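Local coordinates for Polyphosphate:AMP phosphotransferase (Meiothermus ruber H328, PDB 5O6M) that uses inorganic polyphosphate as phosphate donor to convert AMP to ADP and ADP to ATP, and also accepts other nucleotides, at the interface of chains A and B and the interface of chains A and C. Residues are numbered along the deposited sequence; one frame, centred on the assembly and turned at random. Chains: chain A/B/C, Polyphosphate:AMP phosphotransferase.

Contact 1: the interface of chains A and B. Residues chain A 102-104, 141, 144-145, 148; chain B 154-155, 158-159.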
ATOM      1  N   ASP A 102       1.503  13.890  -5.427  1.00 32.64           N
ATOM      2  CA  ASP A 102       2.112  14.974  -4.672  1.00 34.22           C
ATOM      3  C   ASP A 102       3.207  14.423  -3.755  1.00 35.04           C
ATOM      4  O   ASP A 102       3.155  13.276  -3.301  1.00 25.31           O
ATOM      5  CB  ASP A 102       1.060  15.699  -3.841  1.00 33.06           C
ATOM      6  CG  ASP A 102       0.494  14.823  -2.742  1.00 34.69           C
ATOM      7  OD1 ASP A 102      -0.527  14.149  -2.974  1.00 35.44           O
ATOM      8  OD2 ASP A 102       1.089  14.795  -1.650  1.00 32.17           O
ATOM      9  N   TYR A 103       4.187  15.275  -3.447  1.00 29.54           N
ATOM     10  CA  TYR A 103       5.361  14.829  -2.703  1.00 30.59           C
ATOM     11  C   TYR A 103       5.023  14.334  -1.301  1.00 35.66           C
ATOM     12  O   TYR A 103       5.817  13.588  -0.716  1.00 32.51           O
ATOM     13  CB  TYR A 103       6.386  15.963  -2.623  1.00 30.08           C
ATOM     14  CG  TYR A 103       5.887  17.189  -1.879  1.00 31.12           C
ATOM     15  CD1 TYR A 103       5.077  18.137  -2.512  1.00 34.71           C
ATOM     16  CD2 TYR A 103       6.218  17.397  -0.544  1.00 29.78           C
ATOM     17  CE1 TYR A 103       4.619  19.260  -1.832  1.00 25.85           C
ATOM     18  CE2 TYR A 103       5.767  18.511   0.145  1.00 24.90           C
ATOM     19  CZ  TYR A 103       4.971  19.435  -0.500  1.00 34.54           C
ATOM     20  OH  TYR A 103       4.529  20.537   0.197  1.00 37.29           O
ATOM     21  N   LEU A 104       3.878  14.729  -0.742  1.00 30.50           N
ATOM     22  CA  LEU A 104       3.499  14.283   0.595  1.00 33.94           C
ATOM     23  C   LEU A 104       2.846  12.906   0.611  1.00 32.46           C
ATOM     24  O   LEU A 104       2.683  12.330   1.693  1.00 33.14           O
ATOM     25  CB  LEU A 104       2.555  15.296   1.247  1.00 32.48           C
ATOM     26  CG  LEU A 104       3.207  16.591   1.733  1.00 37.35           C
ATOM     27  CD1 LEU A 104       2.214  17.442   2.509  1.00 25.90           C
ATOM     28  CD2 LEU A 104       4.424  16.273   2.582  1.00 27.73           C
ATOM     29  N   VAL A 141       7.414  26.635  -7.226  1.00 41.88           N
ATOM     30  CA  VAL A 141       6.732  25.463  -6.682  1.00 40.85           C
ATOM     31  C   VAL A 141       7.145  25.216  -5.231  1.00 43.28           C
ATOM     32  O   VAL A 141       6.297  25.148  -4.332  1.00 36.14           O
ATOM     33  CB  VAL A 141       6.988  24.224  -7.558  1.00 37.22           C
ATOM     34  CG1 VAL A 141       6.387  22.988  -6.896  1.00 33.68           C
ATOM     35  CG2 VAL A 141       6.401  24.431  -8.952  1.00 38.02           C
ATOM     36  N   LYS A 144       6.027  27.332  -2.072  1.00 39.63           N
ATOM     37  CA  LYS A 144       4.704  27.136  -1.490  1.00 31.53           C
ATOM     38  C   LYS A 144       4.662  25.976  -0.509  1.00 32.31           C
ATOM     39  O   LYS A 144       3.685  25.851   0.239  1.00 28.61           O
ATOM     40  CB  LYS A 144       3.671  26.895  -2.595  1.00 34.31           C
ATOM     41  CG  LYS A 144       3.646  27.969  -3.661  1.00 32.84           C
ATOM     42  CD  LYS A 144       2.275  28.071  -4.313  1.00 49.44           C
ATOM     43  CE  LYS A 144       2.287  29.010  -5.513  1.00 35.89           C
ATOM     44  NZ  LYS A 144       3.144  28.501  -6.613  1.00 71.38           N
ATOM     45  N   ARG A 145       5.679  25.113  -0.513  1.00 29.03           N
ATOM     46  CA  ARG A 145       5.621  23.887   0.268  1.00 35.61           C
ATOM     47  C   ARG A 145       5.833  24.113   1.762  1.00 34.00           C
ATOM     48  O   ARG A 145       5.407  23.270   2.559  1.00 35.70           O
ATOM     49  CB  ARG A 145       6.640  22.885  -0.272  1.00 36.19           C
ATOM     50  CG  ARG A 145       6.283  22.393  -1.669  1.00 33.16           C
ATOM     51  CD  ARG A 145       7.351  21.480  -2.223  1.00 39.53           C
ATOM     52  NE  ARG A 145       6.948  20.905  -3.499  1.00 36.68           N
ATOM     53  CZ  ARG A 145       7.683  20.043  -4.195  1.00 38.88           C
ATOM     54  NH1 ARG A 145       8.871  19.664  -3.745  1.00 29.30           N
ATOM     55  NH2 ARG A 145       7.228  19.564  -5.345  1.00 38.07           N
ATOM     56  N   HIS A 148       2.390  24.129   2.997  1.00 29.81           N
ATOM     57  CA  HIS A 148       1.904  22.753   2.961  1.00 34.50           C
ATOM     58  C   HIS A 148       2.377  21.980   4.183  1.00 32.08           C
ATOM     59  O   HIS A 148       1.605  21.254   4.821  1.00 29.92           O
ATOM     60  CB  HIS A 148       2.395  22.044   1.698  1.00 29.41           C
ATOM     61  CG  HIS A 148       2.016  22.722   0.426  1.00 31.60           C
ATOM     62  ND1 HIS A 148       2.616  22.417  -0.776  1.00 31.21           N
ATOM     63  CD2 HIS A 148       1.080  23.663   0.158  1.00 31.66           C
ATOM     64  CE1 HIS A 148       2.079  23.158  -1.729  1.00 31.87           C
ATOM     65  NE2 HIS A 148       1.144  23.921  -1.189  1.00 30.60           N
TER
ATOM     66  N   ARG B 154      -5.436  22.563  -0.969  1.00 34.68           N
ATOM     67  CA  ARG B 154      -4.531  23.550  -1.554  1.00 37.62           C
ATOM     68  C   ARG B 154      -3.215  22.908  -1.970  1.00 34.00           C
ATOM     69  O   ARG B 154      -2.687  23.198  -3.048  1.00 31.67           O
ATOM     70  CB  ARG B 154      -4.259  24.688  -0.578  1.00 33.57           C
ATOM     71  CG  ARG B 154      -3.327  25.725  -1.185  1.00 37.00           C
ATOM     72  CD  ARG B 154      -2.655  26.596  -0.144  1.00 40.08           C
ATOM     73  NE  ARG B 154      -3.624  27.296   0.686  1.00 46.60           N
ATOM     74  CZ  ARG B 154      -4.149  28.476   0.384  1.00 58.57           C
ATOM     75  NH1 ARG B 154      -3.805  29.091  -0.741  1.00 55.14           N
ATOM     76  NH2 ARG B 154      -5.026  29.033   1.209  1.00 59.70           N
ATOM     77  N   MET B 155      -2.663  22.045  -1.116  1.00 31.00           N
ATOM     78  CA  MET B 155      -1.424  21.351  -1.450  1.00 34.31           C
ATOM     79  C   MET B 155      -1.613  20.462  -2.675  1.00 31.26           C
ATOM     80  O   MET B 155      -0.776  20.450  -3.587  1.00 32.85           O
ATOM     81  CB  MET B 155      -0.954  20.538  -0.238  1.00 30.63           C
ATOM     82  CG  MET B 155       0.321  19.756  -0.455  1.00 31.84           C
ATOM     83  SD  MET B 155       0.055  18.136  -1.209  1.00 33.72           S
ATOM     84  CE  MET B 155      -1.141  17.400  -0.090  1.00 33.68           C
ATOM     85  N   ASP B 158      -1.778  22.898  -5.686  1.00 29.40           N
ATOM     86  CA  ASP B 158      -0.462  23.464  -5.986  1.00 33.27           C
ATOM     87  C   ASP B 158       0.417  22.472  -6.740  1.00 33.62           C
ATOM     88  O   ASP B 158       1.190  22.861  -7.623  1.00 33.31           O
ATOM     89  CB  ASP B 158       0.238  23.896  -4.696  1.00 34.52           C
ATOM     90  CG  ASP B 158      -0.290  25.202  -4.155  1.00 39.31           C
ATOM     91  OD1 ASP B 158      -1.004  25.915  -4.897  1.00 39.98           O
ATOM     92  OD2 ASP B 158       0.018  25.517  -2.986  1.00 38.91           O
ATOM     93  N   GLU B 159       0.318  21.188  -6.399  1.00 32.95           N
ATOM     94  CA  GLU B 159       1.176  20.158  -6.968  1.00 34.09           C
ATOM     95  C   GLU B 159       0.576  19.499  -8.207  1.00 35.34           C
ATOM     96  O   GLU B 159       1.141  18.520  -8.709  1.00 34.49           O
ATOM     97  CB  GLU B 159       1.486  19.098  -5.906  1.00 32.07           C
ATOM     98  CG  GLU B 159       2.225  19.663  -4.698  1.00 25.40           C
ATOM     99  CD  GLU B 159       3.635  20.108  -5.032  1.00 36.37           C
ATOM    100  OE1 GLU B 159       4.282  19.447  -5.874  1.00 32.28           O
ATOM    101  OE2 GLU B 159       4.081  21.140  -4.479  1.00 33.05           O
TER
HETATM  102  O   HOH W   1       3.918  23.721  -4.826  1.00 28.40           O
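A:His148 meets B:Met155 and B:Asp158 where helix 145-158 of each chain of this class III PPK2 enzyme packs against its partner, in what may be a natural dimer interface. This is the tight part. The imidazole is pinned at both nitrogens: A:His148 NE2 donates to the anti lone pair of B:Asp158 OD2 at 2.7 Å, nearly in the ring plane, while A:His148 ND1 shares a hydrogen bond with A:Tyr103 OH, 2.9 Å. One face takes B:Met155 CG, 3.7 Å from the ring centre, and the flexible thioether bends at chi2 (-85°) to bring B:Met155 SD within 3.5 Å of A:Asp102 OD2. Beside this, B:Glu159 puts its carboxylate to the edge of the A:Tyr103 ring. The extended A:Arg145, its CD over one face of that ring, makes a side-on salt bridge, A:Arg145 NE to B:Glu159 OE2 and NH2 to OE1, both 3.0 Å; the guanidinium is turned 51° against the carboxylate and reaches OE2 from above its plane. An alanine here would probably leave the B:Glu159 charge unpaired, held on that side by little more than water. The rim is less closely packed: that water bonds B:Glu159 OE2 (2.6 Å) and A:Val141 O (2.8 Å), and A:Lys144 offers B:Asp158 its CD.

Contact 2: the interface of chains A and B. Residues chain A 147, 151, 154; chain B 147, 151, 154.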
ATOM      1  N   ARG A 147       4.254  26.196   3.577  1.00 38.97           N
ATOM      2  CA  ARG A 147       2.886  26.255   4.082  1.00 33.48           C
ATOM      3  C   ARG A 147       2.261  24.868   4.103  1.00 29.38           C
ATOM      4  O   ARG A 147       1.641  24.470   5.095  1.00 38.34           O
ATOM      5  CB  ARG A 147       2.050  27.196   3.217  1.00 42.95           C
ATOM      6  CG  ARG A 147       0.557  27.136   3.507  1.00 42.47           C
ATOM      7  CD  ARG A 147      -0.162  28.334   2.908  1.00 46.57           C
ATOM      8  NE  ARG A 147      -1.545  28.417   3.359  1.00 51.27           N
ATOM      9  CZ  ARG A 147      -2.350  29.446   3.115  1.00 64.32           C
ATOM     10  NH1 ARG A 147      -3.587  29.443   3.591  1.00 67.79           N
ATOM     11  NH2 ARG A 147      -1.916  30.478   2.400  1.00 69.41           N
ATOM     12  N   GLU A 151       0.826  23.043   7.551  1.00 30.49           N
ATOM     13  CA  GLU A 151      -0.569  22.642   7.667  1.00 31.75           C
ATOM     14  C   GLU A 151      -0.715  21.130   7.758  1.00 30.68           C
ATOM     15  O   GLU A 151      -1.603  20.633   8.457  1.00 29.97           O
ATOM     16  CB  GLU A 151      -1.365  23.191   6.478  1.00 32.37           C
ATOM     17  CG  GLU A 151      -1.417  24.705   6.452  1.00 31.40           C
ATOM     18  CD  GLU A 151      -2.001  25.266   7.731  1.00 38.07           C
ATOM     19  OE1 GLU A 151      -2.880  24.598   8.316  1.00 37.89           O
ATOM     20  OE2 GLU A 151      -1.583  26.361   8.157  1.00 41.70           O
ATOM     21  N   ARG A 154       0.231  20.435  11.285  1.00 32.65           N
ATOM     22  CA  ARG A 154      -0.835  20.858  12.189  1.00 33.47           C
ATOM     23  C   ARG A 154      -1.948  19.825  12.216  1.00 32.99           C
ATOM     24  O   ARG A 154      -2.482  19.496  13.283  1.00 35.95           O
ATOM     25  CB  ARG A 154      -1.393  22.218  11.780  1.00 42.21           C
ATOM     26  CG  ARG A 154      -2.480  22.737  12.716  1.00 38.18           C
ATOM     27  CD  ARG A 154      -3.297  23.824  12.051  1.00 39.46           C
ATOM     28  NE  ARG A 154      -2.454  24.927  11.605  1.00 51.11           N
ATOM     29  CZ  ARG A 154      -2.131  25.982  12.345  1.00 57.53           C
ATOM     30  NH1 ARG A 154      -2.580  26.094  13.588  1.00 57.09           N
ATOM     31  NH2 ARG A 154      -1.354  26.928  11.836  1.00 60.83           N
TER
ATOM     32  N   ARG B 147     -10.180  23.566   8.231  1.00 43.32           N
ATOM     33  CA  ARG B 147      -8.869  24.091   7.871  1.00 38.71           C
ATOM     34  C   ARG B 147      -7.986  22.991   7.299  1.00 34.82           C
ATOM     35  O   ARG B 147      -7.362  23.169   6.247  1.00 38.71           O
ATOM     36  CB  ARG B 147      -8.217  24.725   9.102  1.00 37.60           C
ATOM     37  CG  ARG B 147      -6.747  25.106   8.961  1.00 42.35           C
ATOM     38  CD  ARG B 147      -6.337  26.017  10.121  1.00 50.67           C
ATOM     39  NE  ARG B 147      -4.986  26.541   9.989  1.00 56.61           N
ATOM     40  CZ  ARG B 147      -4.699  27.743   9.501  1.00 61.83           C
ATOM     41  NH1 ARG B 147      -5.679  28.541   9.099  1.00 66.39           N
ATOM     42  NH2 ARG B 147      -3.436  28.145   9.418  1.00 64.06           N
ATOM     43  N   GLU B 151      -6.381  23.176   3.523  1.00 34.67           N
ATOM     44  CA  GLU B 151      -4.936  23.147   3.289  1.00 33.51           C
ATOM     45  C   GLU B 151      -4.503  21.875   2.569  1.00 33.27           C
ATOM     46  O   GLU B 151      -3.571  21.903   1.757  1.00 38.79           O
ATOM     47  CB  GLU B 151      -4.182  23.295   4.610  1.00 31.92           C
ATOM     48  CG  GLU B 151      -4.420  24.627   5.297  1.00 33.48           C
ATOM     49  CD  GLU B 151      -4.087  25.810   4.406  1.00 38.92           C
ATOM     50  OE1 GLU B 151      -3.163  25.704   3.568  1.00 36.16           O
ATOM     51  OE2 GLU B 151      -4.754  26.853   4.548  1.00 46.20           O
ATOM     52  N   ARG B 154      -5.436  22.563  -0.969  1.00 34.68           N
ATOM     53  CA  ARG B 154      -4.531  23.550  -1.554  1.00 37.62           C
ATOM     54  C   ARG B 154      -3.215  22.908  -1.970  1.00 34.00           C
ATOM     55  O   ARG B 154      -2.687  23.198  -3.048  1.00 31.67           O
ATOM     56  CB  ARG B 154      -4.259  24.688  -0.578  1.00 33.57           C
ATOM     57  CG  ARG B 154      -3.327  25.725  -1.185  1.00 37.00           C
ATOM     58  CD  ARG B 154      -2.655  26.596  -0.144  1.00 40.08           C
ATOM     59  NE  ARG B 154      -3.624  27.296   0.686  1.00 46.60           N
ATOM     60  CZ  ARG B 154      -4.149  28.476   0.384  1.00 58.57           C
ATOM     61  NH1 ARG B 154      -3.805  29.091  -0.741  1.00 55.14           N
ATOM     62  NH2 ARG B 154      -5.026  29.033   1.209  1.00 59.70           N
TER
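A:Arg147 reaches across to B:Glu151 and B:Arg154, its long chain suited to spanning the gap between two copies of helix 145-158. From CB the chain leaves with CG anti to the backbone N and stays extended to NE. CG and CD only skirt B:Glu151 OE1. A:Arg147 NE then bonds B:Glu151 OE1 at 3.2 Å and A:Arg147 NH1 bonds B:Glu151 OE2 at 3.0 Å, a side-on salt bridge that meets both oxygens on the syn side but tilted out of the carboxylate plane, more at OE1. A:Arg147 CZ lies over one face of the B:Arg154 guanidinium, 3.4 Å from B:Arg154 CZ, with the two planes 32° apart. NH1 comes close to B:Arg154 NH2 there, but their N-H groups point away from each other, and the nearby carboxylate would be expected to offset the repulsion of the two arginines. NH2, the other branch, also lies against B:Arg154. The twin is less regular: B:Arg147 is turned at chi4 (97°), its plane stands 75° from the carboxylate of A:Glu151, and B:Arg147 NH2 makes a weak bond to A:Glu151 OE2 at 2.9 Å. Each glutamate also receives a weak bond from NE of A:Arg154 or B:Arg154 of its own chain. Between the arginines, A:Glu151 CB and B:Glu151 CB meet at 3.4 Å. The site joins the same helix of two identical chains by alternating charges, which would hold A and B in register if the pairing persists in solution.

Contact 3: the interface of chains A and C. Residues chain A 187, 190; chain C 51-52, 254-255.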
ATOM      1  N   GLU A 187      35.084  -1.429   6.188  1.00 92.32           N
ATOM      2  CA  GLU A 187      33.732  -1.718   6.656  1.00 89.44           C
ATOM      3  C   GLU A 187      32.768  -0.552   6.474  1.00 91.72           C
ATOM      4  O   GLU A 187      31.579  -0.699   6.780  1.00 75.48           O
ATOM      5  CB  GLU A 187      33.750  -2.158   8.123  1.00 81.31           C
ATOM      6  CG  GLU A 187      34.402  -3.515   8.343  1.00 86.41           C
ATOM      7  CD  GLU A 187      34.098  -4.098   9.712  1.00 86.49           C
ATOM      8  OE1 GLU A 187      33.894  -3.320  10.668  1.00 89.20           O
ATOM      9  OE2 GLU A 187      34.049  -5.341   9.827  1.00 77.50           O
ATOM     10  N   TRP A 190      31.162   0.999   1.770  1.00 80.30           N
ATOM     11  CA  TRP A 190      29.852   0.850   1.149  1.00 81.78           C
ATOM     12  C   TRP A 190      28.957   2.057   1.401  1.00 87.82           C
ATOM     13  O   TRP A 190      28.038   2.308   0.613  1.00 84.72           O
ATOM     14  CB  TRP A 190      29.158  -0.417   1.653  1.00 74.10           C
ATOM     15  CG  TRP A 190      28.794  -0.378   3.103  1.00 78.90           C
ATOM     16  CD1 TRP A 190      29.614  -0.620   4.168  1.00 78.26           C
ATOM     17  CD2 TRP A 190      27.501  -0.092   3.648  1.00 74.88           C
ATOM     18  NE1 TRP A 190      28.912  -0.492   5.344  1.00 75.73           N
ATOM     19  CE2 TRP A 190      27.612  -0.170   5.051  1.00 72.57           C
ATOM     20  CE3 TRP A 190      26.259   0.225   3.084  1.00 74.75           C
ATOM     21  CZ2 TRP A 190      26.528   0.058   5.900  1.00 66.79           C
ATOM     22  CZ3 TRP A 190      25.184   0.452   3.927  1.00 66.98           C
ATOM     23  CH2 TRP A 190      25.327   0.368   5.321  1.00 77.49           C
TER
ATOM     24  N   TYR C  51      22.337  -5.961   6.333  1.00 55.13           N
ATOM     25  CA  TYR C  51      21.877  -4.660   5.861  1.00 59.20           C
ATOM     26  C   TYR C  51      22.855  -4.062   4.854  1.00 61.58           C
ATOM     27  O   TYR C  51      22.453  -3.582   3.788  1.00 52.47           O
ATOM     28  CB  TYR C  51      21.684  -3.731   7.060  1.00 49.37           C
ATOM     29  CG  TYR C  51      21.048  -2.404   6.733  1.00 60.01           C
ATOM     30  CD1 TYR C  51      21.810  -1.247   6.667  1.00 57.73           C
ATOM     31  CD2 TYR C  51      19.681  -2.303   6.496  1.00 56.36           C
ATOM     32  CE1 TYR C  51      21.234  -0.028   6.375  1.00 61.86           C
ATOM     33  CE2 TYR C  51      19.094  -1.087   6.203  1.00 52.44           C
ATOM     34  CZ  TYR C  51      19.877   0.048   6.143  1.00 60.72           C
ATOM     35  OH  TYR C  51      19.306   1.265   5.850  1.00 72.21           O
ATOM     36  N   ALA C  52      24.155  -4.117   5.164  1.00 60.27           N
ATOM     37  CA  ALA C  52      25.159  -3.491   4.308  1.00 50.66           C
ATOM     38  C   ALA C  52      25.299  -4.222   2.979  1.00 49.71           C
ATOM     39  O   ALA C  52      25.435  -3.587   1.927  1.00 63.30           O
ATOM     40  CB  ALA C  52      26.505  -3.436   5.033  1.00 58.97           C
ATOM     41  N   TYR C 254      30.721  -7.359   3.146  1.00 70.85           N
ATOM     42  CA  TYR C 254      30.451  -5.964   2.844  1.00 72.37           C
ATOM     43  C   TYR C 254      30.712  -5.702   1.363  1.00 76.48           C
ATOM     44  O   TYR C 254      31.645  -6.272   0.785  1.00 74.00           O
ATOM     45  CB  TYR C 254      31.328  -5.046   3.692  1.00 65.62           C
ATOM     46  CG  TYR C 254      30.897  -4.931   5.135  1.00 69.22           C
ATOM     47  CD1 TYR C 254      31.264  -5.887   6.069  1.00 70.81           C
ATOM     48  CD2 TYR C 254      30.127  -3.858   5.563  1.00 68.11           C
ATOM     49  CE1 TYR C 254      30.870  -5.780   7.391  1.00 73.98           C
ATOM     50  CE2 TYR C 254      29.727  -3.743   6.880  1.00 62.61           C
ATOM     51  CZ  TYR C 254      30.102  -4.707   7.791  1.00 75.59           C
ATOM     52  OH  TYR C 254      29.706  -4.594   9.107  1.00 71.95           O
ATOM     53  N   PRO C 255      29.909  -4.864   0.714  1.00 76.66           N
ATOM     54  CA  PRO C 255      30.161  -4.572  -0.700  1.00 72.49           C
ATOM     55  C   PRO C 255      31.481  -3.839  -0.861  1.00 85.11           C
ATOM     56  O   PRO C 255      32.218  -3.666   0.120  1.00 77.44           O
ATOM     57  CB  PRO C 255      28.963  -3.702  -1.103  1.00 74.76           C
ATOM     58  CG  PRO C 255      28.510  -3.087   0.172  1.00 65.95           C
ATOM     59  CD  PRO C 255      28.759  -4.111   1.240  1.00 70.07           C
TER
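The indole NE1 of A:Trp190 faces C:Tyr254 across the interface and, within its own chain, makes a weak bond of 3.0 Å to the carbonyl O of A:Glu187. That oxygen sits at the indole edge, in its plane, and so would tend to fix the turn of the ring. In this PPK2-family enzyme A:Trp190 belongs to the 3-10 turn 189-191, in the two-fold A-C interface of the deposited assembly, which may or may not be natural. Its large flat ring suits an apolar contact, with no N or O of one chain bonding to the other. CG lies between the backbone N and the carbonyl carbon (chi1 66°), the crowded position, which lays one broad face against chain C. Over the middle of that face comes the methyl of C:Ala52, near the end of helix 29-53, with C:Ala52 CB 3.4 Å from A:Trp190 CE2 and 3.6 Å from the centre of the six-membered ring. A residue this small lets the helix come near. Its neighbour C:Tyr51 reaches the far rim, CD1 lying 4.1 Å from A:Trp190 CH2. At the pyrrole end C:Tyr254 CD2 packs 3.6 Å from A:Trp190 CD1, and the indole NE1 lies at the edge of the phenol ring, in its plane. C:Tyr254 CE2 also comes to within 3.6 Å of A:Glu187 O. C:Pro255, rigid and apolar, backs the base of the side chain with CD 3.7 Å from A:Trp190 CB; the shorter approach of its CG is doubtful.

Contact 1 and contact 2 are neighbouring patches of one two-fold A-B interface, their C-alpha centres about 10 Å apart. Both draw on helix 145-158 of each chain, so a shift of that helix would probably be felt in both; B:Arg154 is shared too, but touches contact 1 only marginally. Contact 3 belongs to a different, also two-fold, interface between A and C, its centre about 36 Å from that of contact 1 and 41 Å from that of contact 2. Chain A therefore meets two partners through separate surfaces, contacts 1 and 2 rich in charged pairs, contact 3 apolar, which could join the four deposited copies, though the coordinates alone do not prove a tetramer in solution.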